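PDB 5APG: 16S rRNA aminocarboxypropyltransferase from Vulcanisaeta distributa, which probably transfers the aminocarboxypropyl group of S-adenosylmethionine to an N1-methylpseudouridine of 16S rRNA, the last step in making the hypermodified nucleotide m1acp3-Psi. Local coordinates for residues A[1-9]-A[28-39]; A[53-62]-A[118-126]. All coordinates share one frame; numbering follows the deposited sequence.

Interaction 1: residues A[1-9]-A[28-39]; sequences MIPRVFIYR and FAQLVDSIKALP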
loop_
_atom_site.group_PDB
_atom_site.type_symbol
_atom_site.label_atom_id
_atom_site.label_comp_id
_atom_site.label_asym_id
_atom_site.label_seq_id
_atom_site.Cartn_x
_atom_site.Cartn_y
_atom_site.Cartn_z
HETATM N N MSE A 1 17.411 -1.926 -7.728
HETATM C CA MSE A 1 17.062 -0.542 -8.024
HETATM C C MSE A 1 15.573 -0.307 -7.821
HETATM O O MSE A 1 14.744 -0.928 -8.487
HETATM C CB MSE A 1 17.460 -0.180 -9.457
HETATM C CG MSE A 1 17.102 1.245 -9.860
HETATM SE SE MSE A 1 18.170 2.595 -8.926
HETATM C CE MSE A 1 17.680 4.157 -9.989
ATOM N N ILE A 2 15.244 0.593 -6.899
ATOM C CA ILE A 2 13.856 0.908 -6.589
ATOM C C ILE A 2 13.111 1.370 -7.841
ATOM O O ILE A 2 13.646 2.139 -8.647
ATOM C CB ILE A 2 13.759 1.990 -5.467
ATOM C CG1 ILE A 2 12.346 2.051 -4.880
ATOM C CG2 ILE A 2 14.251 3.365 -5.944
ATOM C CD1 ILE A 2 12.252 2.875 -3.617
ATOM N N PRO A 3 11.888 0.852 -8.043
ATOM C CA PRO A 3 11.043 1.381 -9.116
ATOM C C PRO A 3 10.658 2.820 -8.818
ATOM O O PRO A 3 10.740 3.246 -7.667
ATOM C CB PRO A 3 9.812 0.462 -9.096
ATOM C CG PRO A 3 9.838 -0.197 -7.761
ATOM C CD PRO A 3 11.277 -0.308 -7.374
ATOM N N ARG A 4 10.255 3.560 -9.841
ATOM C CA ARG A 4 9.796 4.926 -9.643
ATOM C C ARG A 4 8.435 4.928 -8.955
ATOM O O ARG A 4 7.494 4.283 -9.421
ATOM C CB ARG A 4 9.731 5.667 -10.977
ATOM C CG ARG A 4 11.091 5.839 -11.642
ATOM C CD ARG A 4 11.895 6.924 -10.946
ATOM N NE ARG A 4 11.305 8.243 -11.153
ATOM C CZ ARG A 4 11.523 8.995 -12.227
ATOM N NH1 ARG A 4 12.328 8.560 -13.190
ATOM N NH2 ARG A 4 10.942 10.184 -12.339
ATOM N N VAL A 5 8.343 5.643 -7.839
ATOM C CA VAL A 5 7.097 5.730 -7.081
ATOM C C VAL A 5 6.511 7.135 -7.192
ATOM O O VAL A 5 7.211 8.132 -6.994
ATOM C CB VAL A 5 7.312 5.371 -5.595
ATOM C CG1 VAL A 5 5.990 5.417 -4.837
ATOM C CG2 VAL A 5 7.957 3.996 -5.467
ATOM N N PHE A 6 5.226 7.209 -7.525
ATOM C CA PHE A 6 4.546 8.484 -7.690
ATOM C C PHE A 6 3.347 8.569 -6.752
ATOM O O PHE A 6 2.557 7.629 -6.659
ATOM C CB PHE A 6 4.091 8.672 -9.137
ATOM C CG PHE A 6 5.210 8.630 -10.135
ATOM C CD1 PHE A 6 5.640 7.425 -10.663
ATOM C CD2 PHE A 6 5.831 9.798 -10.546
ATOM C CE1 PHE A 6 6.673 7.384 -11.584
ATOM C CE2 PHE A 6 6.866 9.765 -11.468
ATOM C CZ PHE A 6 7.287 8.556 -11.985
ATOM N N ILE A 7 3.214 9.698 -6.064
ATOM C CA ILE A 7 2.146 9.876 -5.091
ATOM C C ILE A 7 1.342 11.145 -5.350
ATOM O O ILE A 7 1.903 12.235 -5.473
ATOM C CB ILE A 7 2.697 9.932 -3.647
ATOM C CG1 ILE A 7 3.436 8.640 -3.296
ATOM C CG2 ILE A 7 1.568 10.183 -2.651
ATOM C CD1 ILE A 7 4.137 8.688 -1.940
ATOM N N TYR A 8 0.027 10.999 -5.446
ATOM C CA TYR A 8 -0.843 12.158 -5.379
ATOM C C TYR A 8 -1.352 12.269 -3.954
ATOM O O TYR A 8 -1.949 11.331 -3.422
ATOM C CB TYR A 8 -2.015 12.071 -6.355
ATOM C CG TYR A 8 -3.023 13.172 -6.111
ATOM C CD1 TYR A 8 -2.712 14.494 -6.397
ATOM C CD2 TYR A 8 -4.268 12.894 -5.564
ATOM C CE1 TYR A 8 -3.619 15.511 -6.161
ATOM C CE2 TYR A 8 -5.184 13.903 -5.324
ATOM C CZ TYR A 8 -4.854 15.210 -5.626
ATOM O OH TYR A 8 -5.760 16.216 -5.390
ATOM N N ARG A 9 -1.101 13.414 -3.335
ATOM C CA ARG A 9 -1.490 13.611 -1.949
ATOM C C ARG A 9 -2.641 14.601 -1.818
ATOM O O ARG A 9 -2.569 15.723 -2.314
ATOM C CB ARG A 9 -0.293 14.087 -1.128
ATOM C CG ARG A 9 -0.623 14.402 0.316
ATOM C CD ARG A 9 0.634 14.654 1.128
ATOM N NE ARG A 9 0.429 15.684 2.141
ATOM C CZ ARG A 9 -0.209 15.488 3.290
ATOM N NH1 ARG A 9 -0.707 14.295 3.580
ATOM N NH2 ARG A 9 -0.347 16.486 4.153
ATOM N N PHE A 28 12.393 8.764 -2.013
ATOM C CA PHE A 28 11.883 7.442 -2.389
ATOM C C PHE A 28 10.710 7.538 -3.358
ATOM O O PHE A 28 10.384 6.581 -4.060
ATOM C CB PHE A 28 11.444 6.655 -1.156
ATOM C CG PHE A 28 12.582 6.155 -0.313
ATOM C CD1 PHE A 28 13.414 5.150 -0.777
ATOM C CD2 PHE A 28 12.799 6.666 0.957
ATOM C CE1 PHE A 28 14.451 4.670 0.007
ATOM C CE2 PHE A 28 13.835 6.194 1.746
ATOM C CZ PHE A 28 14.660 5.194 1.270
ATOM N N ALA A 29 10.065 8.697 -3.371
ATOM C CA ALA A 29 8.909 8.920 -4.225
ATOM C C ALA A 29 8.824 10.392 -4.577
ATOM O O ALA A 29 9.474 11.228 -3.944
ATOM C CB ALA A 29 7.633 8.459 -3.533
ATOM N N GLN A 30 8.024 10.713 -5.583
ATOM C CA GLN A 30 7.817 12.107 -5.930
ATOM C C GLN A 30 6.326 12.437 -5.940
ATOM O O GLN A 30 5.496 11.617 -6.341
ATOM C CB GLN A 30 8.473 12.427 -7.280
ATOM C CG GLN A 30 7.573 12.330 -8.494
ATOM C CD GLN A 30 8.239 12.874 -9.749
ATOM O OE1 GLN A 30 9.466 12.869 -9.867
ATOM N NE2 GLN A 30 7.432 13.356 -10.689
ATOM N N LEU A 31 5.988 13.623 -5.448
ATOM C CA LEU A 31 4.609 14.096 -5.490
ATOM C C LEU A 31 4.247 14.567 -6.891
ATOM O O LEU A 31 5.083 15.129 -7.602
ATOM C CB LEU A 31 4.392 15.238 -4.493
ATOM C CG LEU A 31 4.330 14.908 -3.003
ATOM C CD1 LEU A 31 3.988 16.162 -2.207
ATOM C CD2 LEU A 31 3.312 13.816 -2.736
ATOM N N VAL A 32 3.000 14.330 -7.283
ATOM C CA VAL A 32 2.464 14.874 -8.526
ATOM C C VAL A 32 1.297 15.791 -8.176
ATOM O O VAL A 32 0.743 15.697 -7.082
ATOM C CB VAL A 32 2.017 13.762 -9.493
ATOM C CG1 VAL A 32 3.172 12.809 -9.757
ATOM C CG2 VAL A 32 0.822 13.000 -8.925
ATOM N N ASP A 33 0.925 16.680 -9.090
ATOM C CA ASP A 33 -0.030 17.730 -8.745
ATOM C C ASP A 33 -1.483 17.309 -8.941
ATOM O O ASP A 33 -2.401 18.027 -8.547
ATOM C CB ASP A 33 0.265 19.007 -9.545
ATOM C CG ASP A 33 0.278 18.781 -11.051
ATOM O OD1 ASP A 33 -0.270 17.767 -11.528
ATOM O OD2 ASP A 33 0.841 19.638 -11.763
ATOM N N SER A 34 -1.689 16.141 -9.540
ATOM C CA SER A 34 -3.037 15.644 -9.789
ATOM C C SER A 34 -3.038 14.139 -10.033
ATOM O O SER A 34 -1.993 13.544 -10.291
ATOM C CB SER A 34 -3.658 16.358 -10.988
ATOM O OG SER A 34 -3.002 15.977 -12.183
ATOM N N ILE A 35 -4.217 13.529 -9.956
ATOM C CA ILE A 35 -4.352 12.109 -10.253
ATOM C C ILE A 35 -4.031 11.867 -11.729
ATOM O O ILE A 35 -3.445 10.846 -12.092
ATOM C CB ILE A 35 -5.768 11.593 -9.906
ATOM C CG1 ILE A 35 -5.916 11.464 -8.390
ATOM C CG2 ILE A 35 -6.035 10.241 -10.549
ATOM C CD1 ILE A 35 -7.330 11.190 -7.930
ATOM N N LYS A 36 -4.381 12.835 -12.569
ATOM C CA LYS A 36 -4.095 12.754 -13.997
ATOM C C LYS A 36 -2.591 12.729 -14.277
ATOM O O LYS A 36 -2.151 12.205 -15.303
ATOM C CB LYS A 36 -4.744 13.929 -14.735
ATOM N N ALA A 37 -1.808 13.289 -13.361
ATOM C CA ALA A 37 -0.361 13.370 -13.534
ATOM C C ALA A 37 0.344 12.069 -13.141
ATOM O O ALA A 37 1.517 11.873 -13.463
ATOM C CB ALA A 37 0.201 14.541 -12.733
ATOM N N LEU A 38 -0.360 11.193 -12.431
ATOM C CA LEU A 38 0.173 9.867 -12.130
ATOM C C LEU A 38 0.356 9.114 -13.446
ATOM O O LEU A 38 -0.424 9.297 -14.375
ATOM C CB LEU A 38 -0.753 9.101 -11.179
ATOM C CG LEU A 38 -0.882 9.600 -9.735
ATOM C CD1 LEU A 38 -2.057 8.921 -9.045
ATOM C CD2 LEU A 38 0.406 9.361 -8.947
ATOM N N PRO A 39 1.405 8.287 -13.547
ATOM C CA PRO A 39 1.700 7.622 -14.826
ATOM C C PRO A 39 0.643 6.599 -15.253
ATOM O O PRO A 39 0.309 5.698 -14.491
ATOM C CB PRO A 39 3.044 6.927 -14.560
ATOM C CG PRO A 39 3.144 6.822 -13.071
ATOM C CD PRO A 39 2.446 8.037 -12.536
HETATM O O HOH W 1 10.996 5.819 -6.530
HETATM O O HOH W 2 0.429 15.590 -4.261
#
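Parallel pairing sets Phe6 and Ile7 of strand 5-9 beside Gln30 and Leu31 of strand 30-32, the outermost strand at one end of the five-stranded sheet. Three backbone bonds alternate across the pair: Gln30 N donates to Val5 O (3.1 Å), Ile7 N to Gln30 O (3.0 Å), and Val32 N to Ile7 O (3.0 Å). Water continues the pairing at both ends. One molecule accepts from Val5 N and donates to the carbonyls of Pro3 and Phe28; another accepts from Arg9 N and donates to Val32 O, 2.8 Å away.

On one face, the Phe6 ring lies between Gln30 and Pro39. Its CG stands beside the backbone N and anti to the carbonyl carbon (chi1 -59°), and CD1 thereby comes 3.5 Å from Pro39 CG. Gln30 runs alongside the ring, pointing the same way, with NE2 in plane at the ring edge and the amide turned 75° from the ring. With CG anti to the backbone N (chi1 171°), the Tyr8 ring on the same face is carried over to the loop after Val32, where Ile35 N sits over one face toward the rim and Ile35 CG1 lies 3.6 Å from Tyr8 CD2. Leu38 fills in between, its CD2 3.8 Å from Phe6 CB.

The other face carries Ile7, whose CD1 meets Ala29 CB at 3.8 Å while its CG2 touches Leu31 CD2. Helix 19-25 covers this side through Ala20 and Val24, and Ile7 also lies close to the cofactor-binding Thr112. Strand 5-9, helix 19-25 and strand 30-32 thus form the beta-alpha-beta crossover of a parallel alpha/beta sheet, consistent with the SPOUT-type fold of this S-adenosylmethionine-dependent enzyme.

Interaction 2: residues A[53-62]-A[118-126]; sequences LTPSDRVIAE and AALYIMGFK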
loop_
_atom_site.group_PDB
_atom_site.type_symbol
_atom_site.label_atom_id
_atom_site.label_comp_id
_atom_site.label_asym_id
_atom_site.label_seq_id
_atom_site.Cartn_x
_atom_site.Cartn_y
_atom_site.Cartn_z
ATOM N N LEU A 53 -1.982 -7.555 -5.269
ATOM C CA LEU A 53 -0.662 -7.440 -5.873
ATOM C C LEU A 53 0.076 -8.771 -5.796
ATOM O O LEU A 53 0.012 -9.452 -4.779
ATOM C CB LEU A 53 0.146 -6.351 -5.162
ATOM C CG LEU A 53 1.445 -5.884 -5.815
ATOM C CD1 LEU A 53 1.147 -4.914 -6.955
ATOM C CD2 LEU A 53 2.366 -5.254 -4.769
ATOM N N THR A 54 0.776 -9.131 -6.867
ATOM C CA THR A 54 1.564 -10.363 -6.907
ATOM C C THR A 54 2.986 -10.053 -7.391
ATOM O O THR A 54 3.216 -8.994 -7.971
ATOM C CB THR A 54 0.912 -11.424 -7.828
ATOM O OG1 THR A 54 0.731 -10.878 -9.140
ATOM C CG2 THR A 54 -0.435 -11.870 -7.265
ATOM N N PRO A 55 3.944 -10.968 -7.148
ATOM C CA PRO A 55 5.329 -10.724 -7.573
ATOM C C PRO A 55 5.474 -10.375 -9.052
ATOM O O PRO A 55 6.316 -9.549 -9.398
ATOM C CB PRO A 55 6.021 -12.058 -7.269
ATOM C CG PRO A 55 5.271 -12.596 -6.112
ATOM C CD PRO A 55 3.832 -12.200 -6.345
ATOM N N SER A 56 4.652 -10.976 -9.910
ATOM C CA SER A 56 4.792 -10.763 -11.347
ATOM C C SER A 56 4.412 -9.342 -11.769
ATOM O O SER A 56 4.713 -8.930 -12.885
ATOM C CB SER A 56 3.959 -11.789 -12.127
ATOM O OG SER A 56 2.617 -11.814 -11.673
ATOM N N ASP A 57 3.765 -8.592 -10.876
ATOM C CA ASP A 57 3.493 -7.173 -11.130
ATOM C C ASP A 57 4.774 -6.331 -11.159
ATOM O O ASP A 57 4.752 -5.165 -11.567
ATOM C CB ASP A 57 2.528 -6.606 -10.080
ATOM C CG ASP A 57 1.131 -7.207 -10.182
ATOM O OD1 ASP A 57 0.701 -7.528 -11.311
ATOM O OD2 ASP A 57 0.463 -7.366 -9.138
ATOM N N ARG A 58 5.884 -6.921 -10.717
ATOM C CA ARG A 58 7.196 -6.267 -10.794
ATOM C C ARG A 58 7.501 -5.701 -12.186
ATOM O O ARG A 58 8.040 -4.599 -12.316
ATOM C CB ARG A 58 8.302 -7.252 -10.403
ATOM C CG ARG A 58 9.709 -6.683 -10.526
ATOM C CD ARG A 58 10.758 -7.775 -10.341
ATOM N NE ARG A 58 12.117 -7.258 -10.501
ATOM C CZ ARG A 58 12.929 -6.960 -9.493
ATOM N NH1 ARG A 58 12.525 -7.132 -8.241
ATOM N NH2 ARG A 58 14.148 -6.494 -9.736
ATOM N N VAL A 59 7.158 -6.459 -13.223
ATOM C CA VAL A 59 7.486 -6.069 -14.592
ATOM C C VAL A 59 6.835 -4.732 -14.959
ATOM O O VAL A 59 7.448 -3.899 -15.627
ATOM C CB VAL A 59 7.073 -7.169 -15.608
ATOM C CG1 VAL A 59 5.589 -7.482 -15.511
ATOM C CG2 VAL A 59 7.435 -6.759 -17.023
ATOM N N ILE A 60 5.607 -4.522 -14.487
ATOM C CA ILE A 60 4.880 -3.279 -14.724
ATOM C C ILE A 60 5.446 -2.123 -13.900
ATOM O O ILE A 60 5.608 -1.010 -14.406
ATOM C CB ILE A 60 3.378 -3.448 -14.400
ATOM C CG1 ILE A 60 2.764 -4.520 -15.299
ATOM C CG2 ILE A 60 2.638 -2.126 -14.563
ATOM C CD1 ILE A 60 2.813 -4.176 -16.771
ATOM N N ALA A 61 5.744 -2.391 -12.631
ATOM C CA ALA A 61 6.349 -1.390 -11.754
ATOM C C ALA A 61 7.686 -0.890 -12.299
ATOM O O ALA A 61 8.000 0.291 -12.192
ATOM C CB ALA A 61 6.533 -1.957 -10.354
ATOM N N GLU A 62 8.472 -1.792 -12.876
ATOM C CA GLU A 62 9.755 -1.421 -13.471
ATOM C C GLU A 62 9.606 -0.546 -14.708
ATOM O O GLU A 62 10.405 0.362 -14.935
ATOM C CB GLU A 62 10.552 -2.666 -13.854
ATOM C CG GLU A 62 11.016 -3.516 -12.701
ATOM C CD GLU A 62 11.727 -4.764 -13.177
ATOM O OE1 GLU A 62 11.245 -5.391 -14.147
ATOM O OE2 GLU A 62 12.771 -5.111 -12.591
ATOM N N ALA A 118 5.560 -2.806 1.568
ATOM C CA ALA A 118 4.942 -4.099 1.282
ATOM C C ALA A 118 4.933 -4.393 -0.218
ATOM O O ALA A 118 5.272 -5.501 -0.648
ATOM C CB ALA A 118 3.521 -4.148 1.839
ATOM N N ALA A 119 4.543 -3.401 -1.014
ATOM C CA ALA A 119 4.505 -3.560 -2.460
ATOM C C ALA A 119 5.895 -3.883 -3.000
ATOM O O ALA A 119 6.062 -4.796 -3.811
ATOM C CB ALA A 119 3.951 -2.302 -3.126
ATOM N N LEU A 120 6.888 -3.123 -2.547
ATOM C CA LEU A 120 8.279 -3.355 -2.934
ATOM C C LEU A 120 8.738 -4.768 -2.577
ATOM O O LEU A 120 9.326 -5.474 -3.402
ATOM C CB LEU A 120 9.198 -2.330 -2.261
ATOM C CG LEU A 120 9.109 -0.885 -2.759
ATOM C CD1 LEU A 120 9.976 0.041 -1.904
ATOM C CD2 LEU A 120 9.508 -0.799 -4.221
ATOM N N TYR A 121 8.478 -5.170 -1.339
ATOM C CA TYR A 121 8.882 -6.491 -0.864
ATOM C C TYR A 121 8.279 -7.599 -1.733
ATOM O O TYR A 121 8.987 -8.494 -2.200
ATOM C CB TYR A 121 8.464 -6.677 0.596
ATOM C CG TYR A 121 9.104 -7.871 1.274
ATOM C CD1 TYR A 121 8.633 -9.161 1.052
ATOM C CD2 TYR A 121 10.183 -7.708 2.137
ATOM C CE1 TYR A 121 9.219 -10.254 1.671
ATOM C CE2 TYR A 121 10.776 -8.794 2.760
ATOM C CZ TYR A 121 10.289 -10.062 2.523
ATOM O OH TYR A 121 10.873 -11.144 3.139
ATOM N N ILE A 122 6.971 -7.521 -1.954
ATOM C CA ILE A 122 6.247 -8.538 -2.719
ATOM C C ILE A 122 6.784 -8.644 -4.145
ATOM O O ILE A 122 6.854 -9.732 -4.717
ATOM C CB ILE A 122 4.732 -8.230 -2.733
ATOM C CG1 ILE A 122 4.134 -8.504 -1.353
ATOM C CG2 ILE A 122 3.996 -9.067 -3.787
ATOM C CD1 ILE A 122 2.880 -7.708 -1.070
HETATM N N MSE A 123 7.204 -7.514 -4.705
HETATM C CA MSE A 123 7.692 -7.495 -6.075
HETATM C C MSE A 123 9.202 -7.741 -6.170
HETATM O O MSE A 123 9.804 -7.564 -7.226
HETATM C CB MSE A 123 7.316 -6.169 -6.737
HETATM C CG MSE A 123 5.806 -5.982 -6.865
HETATM SE SE MSE A 123 5.303 -4.432 -7.938
HETATM C CE MSE A 123 6.059 -3.029 -6.830
ATOM N N GLY A 124 9.810 -8.154 -5.063
ATOM C CA GLY A 124 11.201 -8.569 -5.088
ATOM C C GLY A 124 12.212 -7.485 -4.756
ATOM O O GLY A 124 13.416 -7.709 -4.862
ATOM N N PHE A 125 11.732 -6.310 -4.364
ATOM C CA PHE A 125 12.631 -5.231 -3.959
ATOM C C PHE A 125 12.758 -5.198 -2.439
ATOM O O PHE A 125 12.404 -4.211 -1.797
ATOM C CB PHE A 125 12.134 -3.880 -4.487
ATOM C CG PHE A 125 11.963 -3.838 -5.981
ATOM C CD1 PHE A 125 13.044 -3.582 -6.810
ATOM C CD2 PHE A 125 10.719 -4.046 -6.555
ATOM C CE1 PHE A 125 12.889 -3.542 -8.184
ATOM C CE2 PHE A 125 10.555 -4.007 -7.928
ATOM C CZ PHE A 125 11.641 -3.755 -8.744
ATOM N N LYS A 126 13.268 -6.283 -1.867
ATOM C CA LYS A 126 13.349 -6.425 -0.415
ATOM C C LYS A 126 14.300 -5.424 0.238
ATOM O O LYS A 126 13.996 -4.881 1.301
ATOM C CB LYS A 126 13.770 -7.848 -0.050
ATOM C CG LYS A 126 12.735 -8.891 -0.432
ATOM C CD LYS A 126 13.180 -10.299 -0.069
ATOM C CE LYS A 126 12.016 -11.276 -0.198
ATOM N NZ LYS A 126 12.464 -12.690 -0.300
HETATM O O HOH W 3 15.420 -6.656 -7.066
#
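The carbonyl oxygen of Met123, at the end of helix 112-122, receives Arg58 NH1 at 2.9 Å. The donor lies in the carbonyl plane, on a lone pair, with an N-H...O angle of 157°. Arg58 reaches it with its chain extended from CG to NE, CG being anti to the backbone N (chi1 177°). Its guanidinium then lies flat on Phe125, planes 10° apart and centres 4.0 Å apart, an off-centre cation-pi stack with NH1 over the ring. NE forms a salt bridge to Glu62 OE2 at 3.1 Å, weak as a hydrogen bond because it is bent, while NH2 donates to a water that bridges to Gly124 O. A leucine in place of Arg58 would probably leave Met123 O without this donor and Glu62 without its cation.

Deeper in, selenomethionine Met123 places SE 3.7 Å from Ala61 CB, and Leu53 CD2 presses on Ala119 CB at 3.7 Å. Gly124, at positive phi, closes the helix in a Schellman motif, Phe125 N bonding to Leu120 O. The positive guanidinium meeting a terminal carbonyl would be expected to complement the partial negative charge at this helix end.

Overall arrangement
Interaction 1 builds the edge of the sheet, and interaction 2 fastens the start of helix 58-63 to the end of helix 112-122. Their centres are about 16 Å apart, and each mixes buried with exposed residues, interaction 2 being the more buried. Backbone bonding sets the register of 1-9 with 28-39, whereas a single side-chain-to-backbone bond and a cation-pi stack tie 53-62 to 118-126. The two meet through the N-terminal stretch: Pro3 CG packs 3.6 Å from Leu120 CD2, and Pro3 also reaches Ala61 and Phe125. Both lie near the cofactor site: Ile35 is about 4 Å, side chain to side chain, from Ile69, and Leu53 as near to Leu93, both S-adenosylmethionine-binding residues.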